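Acylphosphatase (Bacillus subtilis, PDB 3BR8) catalyses the hydrolysis of acyl phosphates to a carboxylate and inorganic phosphate. Local coordinates at residues Met1-Gln13 with Asn36-Glu50. Sequence-based numbering, arbitrary orientation.
With PO4 (phosphate ion), chain B.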
ATOM      1  N   MET A   1      -4.581   6.057  14.686  1.00 26.38           N
ATOM      2  CA  MET A   1      -3.391   6.808  14.206  1.00 24.17           C
ATOM      3  C   MET A   1      -3.796   7.682  13.003  1.00 23.10           C
ATOM      4  O   MET A   1      -4.408   8.751  13.151  1.00 24.89           O
ATOM      5  CB  MET A   1      -2.268   5.828  13.830  1.00 23.30           C
ATOM      6  CG  MET A   1      -2.090   4.613  14.760  1.00 23.69           C
ATOM      7  SD  MET A   1      -0.371   4.377  15.277  1.00 22.73           S
ATOM      8  CE  MET A   1      -0.125   6.078  15.815  1.00 16.75           C
ATOM      9  N   LEU A   2      -3.452   7.215  11.815  1.00 19.77           N
ATOM     10  CA  LEU A   2      -4.057   7.689  10.596  1.00 17.34           C
ATOM     11  C   LEU A   2      -4.218   6.450   9.721  1.00 14.54           C
ATOM     12  O   LEU A   2      -3.455   5.484   9.857  1.00 12.79           O
ATOM     13  CB  LEU A   2      -3.168   8.747   9.935  1.00 18.63           C
ATOM     14  CG  LEU A   2      -3.834   9.933   9.225  1.00 19.95           C
ATOM     15  CD1 LEU A   2      -4.793  10.719  10.119  1.00 23.93           C
ATOM     16  CD2 LEU A   2      -2.762  10.848   8.653  1.00 19.44           C
ATOM     17  N   GLN A   3      -5.247   6.465   8.880  1.00 13.86           N
ATOM     18  CA  GLN A   3      -5.466   5.449   7.855  1.00 13.29           C
ATOM     19  C   GLN A   3      -5.322   6.105   6.484  1.00 11.58           C
ATOM     20  O   GLN A   3      -5.970   7.124   6.205  1.00 12.83           O
ATOM     21  CB  GLN A   3      -6.871   4.833   7.994  1.00 14.84           C
ATOM     22  CG  GLN A   3      -7.203   3.727   6.989  1.00 15.60           C
ATOM     23  CD  GLN A   3      -8.664   3.292   7.026  1.00 17.77           C
ATOM     24  OE1 GLN A   3      -9.044   2.419   7.804  1.00 21.72           O
ATOM     25  NE2 GLN A   3      -9.483   3.874   6.149  1.00 19.08           N
ATOM     26  N   TYR A   4      -4.492   5.513   5.626  1.00 10.22           N
ATOM     27  CA  TYR A   4      -4.452   5.909   4.221  1.00  9.57           C
ATOM     28  C   TYR A   4      -5.106   4.855   3.342  1.00  9.66           C
ATOM     29  O   TYR A   4      -4.857   3.659   3.498  1.00 10.10           O
ATOM     30  CB  TYR A   4      -3.013   6.090   3.727  1.00  9.92           C
ATOM     31  CG  TYR A   4      -2.272   7.334   4.149  1.00 10.62           C
ATOM     32  CD1 TYR A   4      -0.926   7.463   3.849  1.00 10.65           C
ATOM     33  CD2 TYR A   4      -2.903   8.380   4.828  1.00 10.05           C
ATOM     34  CE1 TYR A   4      -0.218   8.576   4.210  1.00 11.33           C
ATOM     35  CE2 TYR A   4      -2.196   9.517   5.195  1.00 11.94           C
ATOM     36  CZ  TYR A   4      -0.850   9.601   4.885  1.00 11.41           C
ATOM     37  OH  TYR A   4      -0.142  10.719   5.248  1.00 13.91           O
ATOM     38  N   ARG A   5      -5.906   5.330   2.396  1.00 10.48           N
ATOM     39  CA  ARG A   5      -6.375   4.533   1.270  1.00 11.43           C
ATOM     40  C   ARG A   5      -5.580   4.951   0.042  1.00 11.11           C
ATOM     41  O   ARG A   5      -5.693   6.091  -0.418  1.00 12.29           O
ATOM     42  CB  ARG A   5      -7.859   4.773   1.033  1.00 13.09           C
ATOM     43  CG  ARG A   5      -8.733   4.238   2.115  1.00 14.25           C
ATOM     44  CD  ARG A   5     -10.155   4.538   1.757  1.00 16.87           C
ATOM     45  NE  ARG A   5     -11.089   4.060   2.759  1.00 20.49           N
ATOM     46  CZ  ARG A   5     -12.408   4.178   2.642  1.00 22.44           C
ATOM     47  NH1 ARG A   5     -12.934   4.763   1.569  1.00 22.86           N
ATOM     48  NH2 ARG A   5     -13.201   3.721   3.599  1.00 25.15           N
ATOM     49  N   ILE A   6      -4.776   4.033  -0.481  1.00  9.94           N
ATOM     50  CA  ILE A   6      -3.859   4.307  -1.583  1.00  9.82           C
ATOM     51  C   ILE A   6      -4.264   3.466  -2.788  1.00  9.62           C
ATOM     52  O   ILE A   6      -4.458   2.259  -2.654  1.00  9.22           O
ATOM     53  CB  ILE A   6      -2.393   3.985  -1.167  1.00 10.26           C
ATOM     54  CG1 ILE A   6      -1.999   4.747   0.112  1.00 11.56           C
ATOM     55  CG2 ILE A   6      -1.418   4.248  -2.316  1.00 11.30           C
ATOM     56  CD1 ILE A   6      -0.801   4.153   0.849  1.00 13.67           C
ATOM     57  N   ILE A   7      -4.413   4.107  -3.947  1.00  9.99           N
ATOM     58  CA  ILE A   7      -4.635   3.377  -5.195  1.00 10.13           C
ATOM     59  C   ILE A   7      -3.456   3.661  -6.115  1.00  9.68           C
ATOM     60  O   ILE A   7      -3.115   4.830  -6.371  1.00 10.64           O
ATOM     61  CB  ILE A   7      -5.962   3.764  -5.885  1.00 11.62           C
ATOM     62  CG1 ILE A   7      -7.158   3.449  -4.974  1.00 12.28           C
ATOM     63  CG2 ILE A   7      -6.105   3.021  -7.214  1.00 13.52           C
ATOM     64  CD1 ILE A   7      -8.518   3.931  -5.480  1.00 14.62           C
ATOM     65  N   VAL A   8      -2.823   2.587  -6.584  1.00  9.89           N
ATOM     66  CA  VAL A   8      -1.649   2.683  -7.433  1.00 10.75           C
ATOM     67  C   VAL A   8      -2.008   2.236  -8.845  1.00 11.03           C
ATOM     68  O   VAL A   8      -2.682   1.212  -9.026  1.00 11.03           O
ATOM     69  CB  VAL A   8      -0.517   1.766  -6.900  1.00 11.34           C
ATOM     70  CG1 VAL A   8       0.789   2.037  -7.621  1.00 12.94           C
ATOM     71  CG2 VAL A   8      -0.333   1.943  -5.382  1.00 12.36           C
ATOM     72  N   ASP A   9      -1.556   2.994  -9.841  1.00 11.80           N
ATOM     73  CA  ASP A   9      -1.747   2.602 -11.224  1.00 13.52           C
ATOM     74  C   ASP A   9      -0.420   2.589 -11.972  1.00 14.20           C
ATOM     75  O   ASP A   9       0.570   3.168 -11.513  1.00 14.38           O
ATOM     76  CB  ASP A   9      -2.755   3.529 -11.917  1.00 15.83           C
ATOM     77  CG  ASP A   9      -3.346   2.922 -13.182  1.00 18.78           C
ATOM     78  OD1 ASP A   9      -3.203   1.704 -13.432  1.00 18.51           O
ATOM     79  OD2 ASP A   9      -3.970   3.686 -13.940  1.00 23.43           O
ATOM     80  N   GLY A  10      -0.429   1.920 -13.119  1.00 15.12           N
ATOM     81  CA  GLY A  10       0.749   1.766 -13.966  1.00 16.22           C
ATOM     82  C   GLY A  10       0.907   0.321 -14.402  1.00 16.51           C
ATOM     83  O   GLY A  10      -0.081  -0.389 -14.605  1.00 18.34           O
ATOM     84  N   ARG A  11       2.158  -0.110 -14.543  1.00 15.70           N
ATOM     85  CA  ARG A  11       2.484  -1.518 -14.706  1.00 15.42           C
ATOM     86  C   ARG A  11       2.743  -2.057 -13.312  1.00 13.52           C
ATOM     87  O   ARG A  11       3.885  -2.086 -12.841  1.00 13.28           O
ATOM     88  CB  ARG A  11       3.720  -1.681 -15.584  1.00 16.82           C
ATOM     89  CG  ARG A  11       4.011  -3.128 -15.976  1.00 19.25           C
ATOM     90  CD  ARG A  11       5.454  -3.320 -16.452  1.00 22.10           C
ATOM     91  NE  ARG A  11       5.807  -2.391 -17.526  1.00 24.28           N
ATOM     92  CZ  ARG A  11       6.781  -1.483 -17.475  1.00 24.17           C
ATOM     93  NH1 ARG A  11       7.558  -1.363 -16.401  1.00 22.72           N
ATOM     94  NH2 ARG A  11       6.991  -0.697 -18.525  1.00 26.96           N
ATOM     95  N   VAL A  12       1.668  -2.461 -12.645  1.00 11.76           N
ATOM     96  CA  VAL A  12       1.736  -2.761 -11.216  1.00 10.79           C
ATOM     97  C   VAL A  12       1.129  -4.104 -10.809  1.00 10.21           C
ATOM     98  O   VAL A  12       0.930  -4.352  -9.615  1.00  9.63           O
ATOM     99  CB  VAL A  12       1.182  -1.582 -10.351  1.00 10.64           C
ATOM    100  CG1 VAL A  12       2.091  -0.359 -10.482  1.00 12.56           C
ATOM    101  CG2 VAL A  12      -0.264  -1.233 -10.734  1.00 12.38           C
ATOM    102  N   GLN A  13       0.839  -4.957 -11.792  1.00 10.24           N
ATOM    103  CA  GLN A  13       0.393  -6.331 -11.517  1.00  9.84           C
ATOM    104  C   GLN A  13       1.254  -7.349 -12.255  1.00 10.16           C
ATOM    105  O   GLN A  13       1.822  -7.039 -13.298  1.00 10.48           O
ATOM    106  CB  GLN A  13      -1.083  -6.525 -11.862  1.00 10.98           C
ATOM    107  CG  GLN A  13      -1.994  -5.666 -11.002  1.00 10.31           C
ATOM    108  CD  GLN A  13      -3.470  -5.983 -11.140  1.00 12.57           C
ATOM    109  OE1 GLN A  13      -4.313  -5.326 -10.524  1.00 13.33           O
ATOM    110  NE2 GLN A  13      -3.793  -7.001 -11.921  1.00 13.35           N
ATOM    111  N   ASN A  36      -4.999  -6.773  -5.543  1.00 11.22           N
ATOM    112  CA  ASN A  36      -5.123  -6.465  -6.957  1.00 12.82           C
ATOM    113  C   ASN A  36      -6.584  -6.232  -7.342  1.00 15.11           C
ATOM    114  O   ASN A  36      -7.463  -7.011  -6.965  1.00 16.17           O
ATOM    115  CB  ASN A  36      -4.566  -7.606  -7.806  1.00 12.84           C
ATOM    116  CG  ASN A  36      -3.053  -7.589  -7.904  1.00 11.82           C
ATOM    117  OD1 ASN A  36      -2.385  -6.644  -7.482  1.00 11.62           O
ATOM    118  ND2 ASN A  36      -2.505  -8.645  -8.487  1.00 11.37           N
ATOM    119  N   ARG A  37      -6.832  -5.153  -8.083  1.00 11.16           N
ATOM    120  CA  ARG A  37      -8.154  -4.892  -8.663  1.00 14.37           C
ATOM    121  C   ARG A  37      -8.213  -5.494 -10.066  1.00 17.06           C
ATOM    122  O   ARG A  37      -7.191  -5.607 -10.745  1.00 16.97           O
ATOM    123  CB  ARG A  37      -8.442  -3.385  -8.735  1.00 14.77           C
ATOM    124  CG  ARG A  37      -8.321  -2.606  -7.420  1.00 14.81           C
ATOM    125  CD  ARG A  37      -9.251  -3.094  -6.309  1.00 14.61           C
ATOM    126  NE  ARG A  37     -10.643  -3.214  -6.749  1.00 14.54           N
ATOM    127  CZ  ARG A  37     -11.651  -3.620  -5.977  1.00 14.97           C
ATOM    128  NH1 ARG A  37     -11.447  -3.928  -4.703  1.00 12.99           N
ATOM    129  NH2 ARG A  37     -12.872  -3.721  -6.484  1.00 15.81           N
ATOM    130  N   ASP A  38      -9.404  -5.877 -10.516  1.00 20.36           N
ATOM    131  CA  ASP A  38      -9.510  -6.501 -11.843  1.00 24.15           C
ATOM    132  C   ASP A  38      -9.362  -5.506 -13.011  1.00 25.18           C
ATOM    133  O   ASP A  38      -9.406  -5.901 -14.179  1.00 29.23           O
ATOM    134  CB  ASP A  38     -10.769  -7.386 -11.974  1.00 27.71           C
ATOM    135  CG  ASP A  38     -12.071  -6.605 -11.883  1.00 30.21           C
ATOM    136  OD1 ASP A  38     -12.049  -5.357 -11.852  1.00 30.27           O
ATOM    137  OD2 ASP A  38     -13.133  -7.263 -11.853  1.00 34.17           O
ATOM    138  N   ASP A  39      -9.170  -4.229 -12.686  1.00 23.24           N
ATOM    139  CA  ASP A  39      -8.895  -3.198 -13.693  1.00 24.27           C
ATOM    140  C   ASP A  39      -7.412  -2.807 -13.779  1.00 22.46           C
ATOM    141  O   ASP A  39      -7.058  -1.825 -14.434  1.00 23.58           O
ATOM    142  CB  ASP A  39      -9.780  -1.962 -13.469  1.00 24.75           C
ATOM    143  CG  ASP A  39      -9.594  -1.331 -12.086  1.00 21.66           C
ATOM    144  OD1 ASP A  39     -10.595  -0.780 -11.574  1.00 22.16           O
ATOM    145  OD2 ASP A  39      -8.470  -1.359 -11.526  1.00 20.55           O
ATOM    146  N   GLY A  40      -6.549  -3.575 -13.116  1.00 19.59           N
ATOM    147  CA  GLY A  40      -5.103  -3.371 -13.221  1.00 17.70           C
ATOM    148  C   GLY A  40      -4.475  -2.581 -12.087  1.00 15.12           C
ATOM    149  O   GLY A  40      -3.260  -2.609 -11.898  1.00 14.30           O
ATOM    150  N   ARG A  41      -5.298  -1.872 -11.329  1.00 13.88           N
ATOM    151  CA  ARG A  41      -4.798  -1.065 -10.223  1.00 12.56           C
ATOM    152  C   ARG A  41      -4.588  -1.901  -8.969  1.00 10.26           C
ATOM    153  O   ARG A  41      -5.067  -3.035  -8.870  1.00 11.00           O
ATOM    154  CB  ARG A  41      -5.749   0.087  -9.940  1.00 13.79           C
ATOM    155  CG  ARG A  41      -5.872   1.060 -11.102  1.00 17.42           C
ATOM    156  CD  ARG A  41      -6.812   2.192 -10.762  1.00 20.05           C
ATOM    157  NE  ARG A  41      -8.169   1.694 -10.562  1.00 18.56           N
ATOM    158  CZ  ARG A  41      -9.198   2.436 -10.162  1.00 21.60           C
ATOM    159  NH1 ARG A  41      -9.032   3.724  -9.886  1.00 23.26           N
ATOM    160  NH2 ARG A  41     -10.393   1.880 -10.023  1.00 21.77           N
ATOM    161  N   VAL A  42      -3.863  -1.319  -8.018  1.00 11.66           N
ATOM    162  CA  VAL A  42      -3.578  -1.988  -6.752  1.00 10.06           C
ATOM    163  C   VAL A  42      -4.113  -1.106  -5.627  1.00  8.90           C
ATOM    164  O   VAL A  42      -3.827   0.098  -5.580  1.00  9.14           O
ATOM    165  CB  VAL A  42      -2.058  -2.239  -6.579  1.00 10.06           C
ATOM    166  CG1 VAL A  42      -1.759  -2.837  -5.213  1.00 10.79           C
ATOM    167  CG2 VAL A  42      -1.547  -3.162  -7.684  1.00 10.64           C
ATOM    168  N   GLU A  43      -4.919  -1.700  -4.751  1.00  8.70           N
ATOM    169  CA  GLU A  43      -5.443  -0.985  -3.600  1.00  8.48           C
ATOM    170  C   GLU A  43      -4.628  -1.338  -2.356  1.00  7.62           C
ATOM    171  O   GLU A  43      -4.239  -2.489  -2.161  1.00  7.29           O
ATOM    172  CB  GLU A  43      -6.948  -1.258  -3.406  1.00 10.75           C
ATOM    173  CG  GLU A  43      -7.295  -2.483  -2.590  1.00 12.44           C
ATOM    174  CD  GLU A  43      -8.774  -2.606  -2.305  1.00 12.40           C
ATOM    175  OE1 GLU A  43      -9.578  -2.299  -3.206  1.00 10.91           O
ATOM    176  OE2 GLU A  43      -9.129  -3.035  -1.190  1.00 13.45           O
ATOM    177  N   ILE A  44      -4.352  -0.328  -1.539  1.00  7.64           N
ATOM    178  CA  ILE A  44      -3.583  -0.495  -0.317  1.00  7.64           C
ATOM    179  C   ILE A  44      -4.294   0.270   0.791  1.00  8.14           C
ATOM    180  O   ILE A  44      -4.528   1.476   0.653  1.00  8.54           O
ATOM    181  CB  ILE A  44      -2.152   0.088  -0.448  1.00  8.04           C
ATOM    182  CG1 ILE A  44      -1.372  -0.511  -1.631  1.00  8.46           C
ATOM    183  CG2 ILE A  44      -1.389  -0.116   0.864  1.00  8.37           C
ATOM    184  CD1 ILE A  44      -0.059   0.223  -1.945  1.00  8.62           C
ATOM    185  N   LEU A  45      -4.651  -0.432   1.867  1.00  8.39           N
ATOM    186  CA  LEU A  45      -5.145   0.216   3.072  1.00  8.91           C
ATOM    187  C   LEU A  45      -4.035   0.098   4.104  1.00  8.56           C
ATOM    188  O   LEU A  45      -3.578  -1.014   4.390  1.00  8.56           O
ATOM    189  CB  LEU A  45      -6.420  -0.475   3.559  1.00 10.27           C
ATOM    190  CG  LEU A  45      -7.231   0.167   4.680  1.00 13.54           C
ATOM    191  CD1 LEU A  45      -6.689  -0.145   6.082  1.00 14.51           C
ATOM    192  CD2 LEU A  45      -7.413   1.652   4.433  1.00 17.98           C
ATOM    193  N   ALA A  46      -3.577   1.230   4.636  1.00  8.84           N
ATOM    194  CA  ALA A  46      -2.487   1.199   5.606  1.00  8.49           C
ATOM    195  C   ALA A  46      -2.798   2.109   6.790  1.00  9.22           C
ATOM    196  O   ALA A  46      -3.227   3.250   6.600  1.00  9.88           O
ATOM    197  CB  ALA A  46      -1.178   1.605   4.953  1.00  9.05           C
ATOM    198  N   GLU A  47      -2.553   1.611   7.998  1.00  9.39           N
ATOM    199  CA  GLU A  47      -2.852   2.287   9.257  0.50 11.03           C
ATOM    200  C   GLU A  47      -1.564   2.293  10.092  1.00 10.06           C
ATOM    201  O   GLU A  47      -0.933   1.283  10.277  1.00  9.70           O
ATOM    202  CB  GLU A  47      -3.971   1.582  10.041  0.50 12.17           C
ATOM    203  CG  GLU A  47      -5.314   1.453   9.310  0.50 15.39           C
ATOM    204  CD  GLU A  47      -6.432   0.834  10.152  0.50 17.22           C
ATOM    205  OE1 GLU A  47      -6.158   0.290  11.246  0.50 19.59           O
ATOM    206  OE2 GLU A  47      -7.605   0.900   9.720  0.50 20.47           O
ATOM    207  N   GLY A  48      -1.238   3.445  10.669  1.00  9.65           N
ATOM    208  CA  GLY A  48      -0.071   3.530  11.549  1.00 10.42           C
ATOM    209  C   GLY A  48       0.299   4.976  11.827  1.00 10.54           C
ATOM    210  O   GLY A  48      -0.474   5.896  11.503  1.00 11.40           O
ATOM    211  N   PRO A  49       1.477   5.189  12.437  1.00 11.19           N
ATOM    212  CA  PRO A  49       1.945   6.540  12.705  1.00 11.77           C
ATOM    213  C   PRO A  49       2.277   7.300  11.434  1.00 10.69           C
ATOM    214  O   PRO A  49       2.651   6.712  10.410  1.00 10.06           O
ATOM    215  CB  PRO A  49       3.215   6.327  13.536  1.00 12.36           C
ATOM    216  CG  PRO A  49       3.205   4.899  13.962  1.00 13.06           C
ATOM    217  CD  PRO A  49       2.418   4.164  12.926  1.00 10.90           C
ATOM    218  N   GLU A  50       2.145   8.612  11.513  1.00 11.34           N
ATOM    219  CA  GLU A  50       2.307   9.468  10.359  1.00 11.73           C
ATOM    220  C   GLU A  50       3.692   9.359   9.692  1.00 11.07           C
ATOM    221  O   GLU A  50       3.789   9.368   8.458  1.00 10.24           O
ATOM    222  CB  GLU A  50       1.953  10.905  10.759  1.00 13.66           C
ATOM    223  CG  GLU A  50       0.435  11.146  11.018  1.00 16.16           C
ATOM    224  CD  GLU A  50      -0.072  10.784  12.445  1.00 18.23           C
ATOM    225  OE1 GLU A  50       0.680  10.235  13.293  1.00 16.34           O
ATOM    226  OE2 GLU A  50      -1.264  11.076  12.723  1.00 19.23           O
TER
HETATM  227  P   PO4 B  92       1.651  -9.188  -8.344  1.00  9.35           P
HETATM  228  O1  PO4 B  92       2.194  -7.817  -8.743  1.00  9.35           O
HETATM  229  O2  PO4 B  92       2.729 -10.163  -8.768  1.00 11.31           O
HETATM  230  O3  PO4 B  92       0.356  -9.409  -9.110  1.00 10.80           O
HETATM  231  O4  PO4 B  92       1.497  -9.206  -6.830  1.00  9.40           O
HETATM  232  O   HOH W   1       1.393  10.491   7.463  1.00 20.97           O
HETATM  233  O   HOH W   2      -4.337  -0.089 -14.915  1.00 21.85           O
HETATM  234  O   HOH W   3      -1.192  -2.697 -13.719  1.00 21.32           O
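Tyr4, Ile6 and Val8 pair with Ala46, Ile44 and Val42 as successive antiparallel hydrogen-bonded pairs of strands 2-9 and 42-48, whose axes lie 4.7 Å apart at 165°. Each pair exchanges two backbone bonds, among them Ile6 N to Ile44 O at 2.8 Å. The helix-covered face is apolar: the CB atoms of Ile6 and Ile44 abut, and CD1 of Ile44 reaches diagonally across to CG2 of Val8 on the neighbouring strand, 3.9 Å away. Phe17 and Val21 of helix 17-27 and Phe56 of helix 50-62 close over this row. On the other face, Leu45 lays CD2 across the stem of Gln3, 3.3 Å from its CG. Leu45 CG stands anti to the backbone N (chi1 -171°), which carries that methyl over the neighbouring strand. Nearer the turn 37-40, the Arg41 chain passes Ile7 obliquely, its CD 3.7 Å from Ile7 CG2, then bends at chi3 (-65°) to hold Asp39. Arg41 NH2 donates to Asp39 OD1 (3.1 Å) and Arg41 NE to OD2, which lies in the guanidinium plane but is met from above the carboxylate plane; Arg41 N also donates to OD2, completing an Asx turn. A leucine in place of Arg41 would probably leave the Asp39 carboxylate without its cationic mate, held through that backbone N and freer to turn. Beyond the strand ends, a water links Gly10 O, Val12 N and Gly40 O. Active-site Asn36 donates from ND2 to O3 of a phosphate ion, probably from the crystallisation liquor, at 3.0 Å; Arg18 and the backbone N atoms of residues 14-17 complete its cradle. Adjacent inner strands under two helices, the first leading into this phosphate-binding loop, exemplify the ferredoxin-like alpha/beta sandwich of acylphosphatases.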